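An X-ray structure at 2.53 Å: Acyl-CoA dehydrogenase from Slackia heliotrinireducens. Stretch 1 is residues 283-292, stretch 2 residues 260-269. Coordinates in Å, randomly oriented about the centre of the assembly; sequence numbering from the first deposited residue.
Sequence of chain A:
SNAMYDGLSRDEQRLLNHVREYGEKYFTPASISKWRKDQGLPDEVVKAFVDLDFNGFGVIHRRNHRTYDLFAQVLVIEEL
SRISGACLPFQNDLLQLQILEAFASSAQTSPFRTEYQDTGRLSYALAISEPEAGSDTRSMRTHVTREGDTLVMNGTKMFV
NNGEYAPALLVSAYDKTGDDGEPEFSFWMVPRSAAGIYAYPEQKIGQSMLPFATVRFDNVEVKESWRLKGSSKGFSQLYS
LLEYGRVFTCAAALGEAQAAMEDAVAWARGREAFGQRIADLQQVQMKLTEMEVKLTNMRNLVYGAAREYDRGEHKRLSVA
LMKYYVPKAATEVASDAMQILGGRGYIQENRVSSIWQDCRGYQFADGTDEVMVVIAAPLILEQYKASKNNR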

# COMPACT_ATOMS: atom_id res chain seq x y z
N GLN A 283 -2.44 9.71 -14.76
CA GLN A 283 -2.75 8.44 -14.10
C GLN A 283 -1.98 7.31 -14.74
O GLN A 283 -1.36 6.50 -14.04
CB GLN A 283 -4.24 8.13 -14.16
CG GLN A 283 -5.12 9.08 -13.34
CD GLN A 283 -4.98 8.88 -11.83
OE1 GLN A 283 -5.29 7.80 -11.31
NE2 GLN A 283 -4.50 9.91 -11.13
N VAL A 284 -2.02 7.24 -16.06
CA VAL A 284 -1.29 6.21 -16.79
C VAL A 284 0.23 6.39 -16.66
O VAL A 284 0.96 5.42 -16.53
CB VAL A 284 -1.70 6.17 -18.27
CG1 VAL A 284 -0.81 5.21 -19.06
CG2 VAL A 284 -3.15 5.78 -18.40
N GLN A 285 0.71 7.63 -16.71
CA GLN A 285 2.14 7.87 -16.57
C GLN A 285 2.64 7.34 -15.25
O GLN A 285 3.62 6.63 -15.21
CB GLN A 285 2.46 9.34 -16.70
CG GLN A 285 2.31 9.83 -18.11
CD GLN A 285 2.93 11.18 -18.31
OE1 GLN A 285 2.73 12.12 -17.52
NE2 GLN A 285 3.71 11.29 -19.37
N MSE A 286 1.94 7.65 -14.18
CA MSE A 286 2.39 7.15 -12.92
C MSE A 286 2.32 5.62 -12.83
O MSE A 286 3.26 4.98 -12.34
CB MSE A 286 1.59 7.75 -11.78
CG MSE A 286 2.00 7.06 -10.49
SE MSE A 286 0.45 6.49 -9.57
CE MSE A 286 0.07 8.26 -8.84
N LYS A 287 1.22 5.04 -13.28
CA LYS A 287 1.10 3.58 -13.25
C LYS A 287 2.29 2.95 -13.99
O LYS A 287 2.91 2.02 -13.49
CB LYS A 287 -0.22 3.12 -13.86
CG LYS A 287 -1.33 2.89 -12.85
CD LYS A 287 -2.53 2.25 -13.55
CE LYS A 287 -3.80 2.35 -12.72
NZ LYS A 287 -4.50 3.67 -12.87
N LEU A 288 2.61 3.50 -15.15
CA LEU A 288 3.74 3.06 -15.94
C LEU A 288 5.08 3.11 -15.20
O LEU A 288 5.82 2.12 -15.23
CB LEU A 288 3.83 3.89 -17.23
CG LEU A 288 2.78 3.47 -18.26
CD1 LEU A 288 2.98 4.18 -19.59
CD2 LEU A 288 2.83 1.97 -18.45
N THR A 289 5.41 4.23 -14.60
CA THR A 289 6.64 4.32 -13.85
C THR A 289 6.63 3.40 -12.63
O THR A 289 7.62 2.78 -12.30
CB THR A 289 7.09 5.77 -13.54
OG1 THR A 289 6.09 6.46 -12.79
CG2 THR A 289 7.41 6.55 -14.78
N GLU A 290 5.49 3.31 -11.97
CA GLU A 290 5.33 2.40 -10.83
C GLU A 290 5.63 0.95 -11.26
O GLU A 290 6.38 0.23 -10.62
CB GLU A 290 3.92 2.53 -10.27
CG GLU A 290 3.75 1.91 -8.93
CD GLU A 290 4.17 2.85 -7.82
OE1 GLU A 290 3.88 4.07 -7.92
OE2 GLU A 290 4.80 2.37 -6.85
N MSE A 291 5.05 0.54 -12.39
CA MSE A 291 5.30 -0.78 -12.97
C MSE A 291 6.77 -1.01 -13.37
O MSE A 291 7.32 -2.08 -13.12
CB MSE A 291 4.40 -1.00 -14.18
CG MSE A 291 2.94 -1.14 -13.81
SE MSE A 291 1.74 -0.59 -15.25
CE MSE A 291 1.65 -2.26 -16.30
N GLU A 292 7.39 -0.03 -14.01
CA GLU A 292 8.77 -0.22 -14.41
C GLU A 292 9.69 -0.29 -13.17
O GLU A 292 10.71 -0.98 -13.20
CB GLU A 292 9.21 0.89 -15.37
CG GLU A 292 10.53 0.58 -16.10
CD GLU A 292 10.45 -0.69 -16.99
OE1 GLU A 292 9.37 -1.00 -17.50
OE2 GLU A 292 11.47 -1.37 -17.20
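Stretch 2 (260-269) AMEDAVAWAR

Residues 260-269 form a helical segment, with backbone phi/psi near -60/-45 throughout and i to i+4 hydrogen bonds from Ala-264 N to Ala-260 O (3.0 Å) through Arg-269 N to Val-265 O (3.0 Å). It runs roughly antiparallel to the helix of 283-292: the N-to-C directions differ by 156° (signed crossing angle -156°), and the axes approach to 11.2 Å. The register confirms the reversal, since the CA atoms of Met-261 and Met-291 lie 7.4 Å apart, those of Val-265 and Leu-288 7.8 Å, and those of Ala-268 and Val-284 7.9 Å.

Met-261, a selenomethionine, has the largest covered area, 93 of the 311 Å² buried in total. Its CA-to-CB bond points toward stretch 1; chi1 t and chi2 p place the SE of Met-261 3.7 Å from Met-291 CE and 4.0 Å from Leu-288 CD2, and chi3 t then sets its CE. Met-261 CE lies 3.5 Å from Leu-288 O and 3.2 Å from Glu-292 OE1.

The CA-to-CB bond of Leu-288 points sideways, but the end of its side chain comes nearer, placing CD2 4.2 Å from Val-265 CG2. Met-291, also selenomethionine, sets CE 3.8 Å from Ala-264 CB. Farther along, Val-284 CG1 meets Ala-268 CB at 4.3 Å. No hydrogen bond crosses between the segments; the packing is predominantly apolar.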

# COMPACT_ATOMS: atom_id res chain seq x y z
N ALA A 260 2.96 -8.47 -19.69
CA ALA A 260 1.84 -7.61 -19.35
C ALA A 260 2.20 -6.13 -19.51
O ALA A 260 1.39 -5.32 -19.97
CB ALA A 260 1.38 -7.88 -17.93
N MSE A 261 3.42 -5.77 -19.12
CA MSE A 261 3.86 -4.40 -19.23
C MSE A 261 3.96 -3.98 -20.71
O MSE A 261 3.48 -2.92 -21.09
CB MSE A 261 5.20 -4.20 -18.52
CG MSE A 261 5.82 -2.85 -18.79
SE MSE A 261 4.82 -1.41 -17.93
CE MSE A 261 6.28 -0.13 -17.88
N GLU A 262 4.58 -4.83 -21.53
CA GLU A 262 4.61 -4.58 -22.97
C GLU A 262 3.22 -4.34 -23.58
O GLU A 262 3.06 -3.41 -24.39
CB GLU A 262 5.28 -5.73 -23.70
CG GLU A 262 6.73 -5.86 -23.34
CD GLU A 262 7.34 -7.16 -23.83
OE1 GLU A 262 6.62 -7.93 -24.51
OE2 GLU A 262 8.53 -7.41 -23.55
N ASP A 263 2.21 -5.11 -23.18
CA ASP A 263 0.86 -4.89 -23.71
C ASP A 263 0.30 -3.54 -23.25
O ASP A 263 -0.31 -2.81 -24.05
CB ASP A 263 -0.11 -6.02 -23.29
CG ASP A 263 0.27 -7.37 -23.88
OD1 ASP A 263 1.13 -7.40 -24.78
OD2 ASP A 263 -0.28 -8.40 -23.43
N ALA A 264 0.50 -3.22 -21.97
CA ALA A 264 0.09 -1.94 -21.41
C ALA A 264 0.71 -0.78 -22.20
O ALA A 264 0.01 0.14 -22.62
CB ALA A 264 0.50 -1.84 -19.93
N VAL A 265 2.02 -0.84 -22.40
CA VAL A 265 2.73 0.20 -23.13
C VAL A 265 2.22 0.28 -24.58
O VAL A 265 1.94 1.37 -25.08
CB VAL A 265 4.26 -0.03 -23.10
CG1 VAL A 265 4.95 0.94 -24.01
CG2 VAL A 265 4.81 0.12 -21.67
N ALA A 266 2.05 -0.85 -25.24
CA ALA A 266 1.59 -0.83 -26.62
C ALA A 266 0.18 -0.23 -26.71
O ALA A 266 -0.14 0.52 -27.64
CB ALA A 266 1.63 -2.21 -27.23
N TRP A 267 -0.67 -0.56 -25.74
CA TRP A 267 -2.01 -0.01 -25.70
C TRP A 267 -1.94 1.49 -25.47
O TRP A 267 -2.61 2.27 -26.14
CB TRP A 267 -2.83 -0.66 -24.59
CG TRP A 267 -4.22 -0.10 -24.47
CD1 TRP A 267 -4.60 1.00 -23.75
CD2 TRP A 267 -5.41 -0.63 -25.06
NE1 TRP A 267 -5.95 1.20 -23.87
CE2 TRP A 267 -6.47 0.21 -24.67
CE3 TRP A 267 -5.68 -1.72 -25.90
CZ2 TRP A 267 -7.79 -0.00 -25.09
CZ3 TRP A 267 -6.99 -1.93 -26.32
CH2 TRP A 267 -8.02 -1.08 -25.92
N ALA A 268 -1.12 1.89 -24.51
CA ALA A 268 -1.02 3.28 -24.09
C ALA A 268 -0.62 4.18 -25.25
O ALA A 268 -1.26 5.20 -25.47
CB ALA A 268 -0.03 3.42 -22.93
N ARG A 269 0.43 3.83 -25.99
CA ARG A 269 0.85 4.67 -27.11
C ARG A 269 -0.13 4.56 -28.27
O ARG A 269 -0.58 5.57 -28.81
CB ARG A 269 2.26 4.32 -27.60
CG ARG A 269 2.57 2.86 -27.70
CD ARG A 269 3.67 2.62 -28.70
NE ARG A 269 4.68 3.66 -28.64
CZ ARG A 269 5.83 3.56 -27.98
NH1 ARG A 269 6.14 2.44 -27.32
NH2 ARG A 269 6.68 4.59 -27.99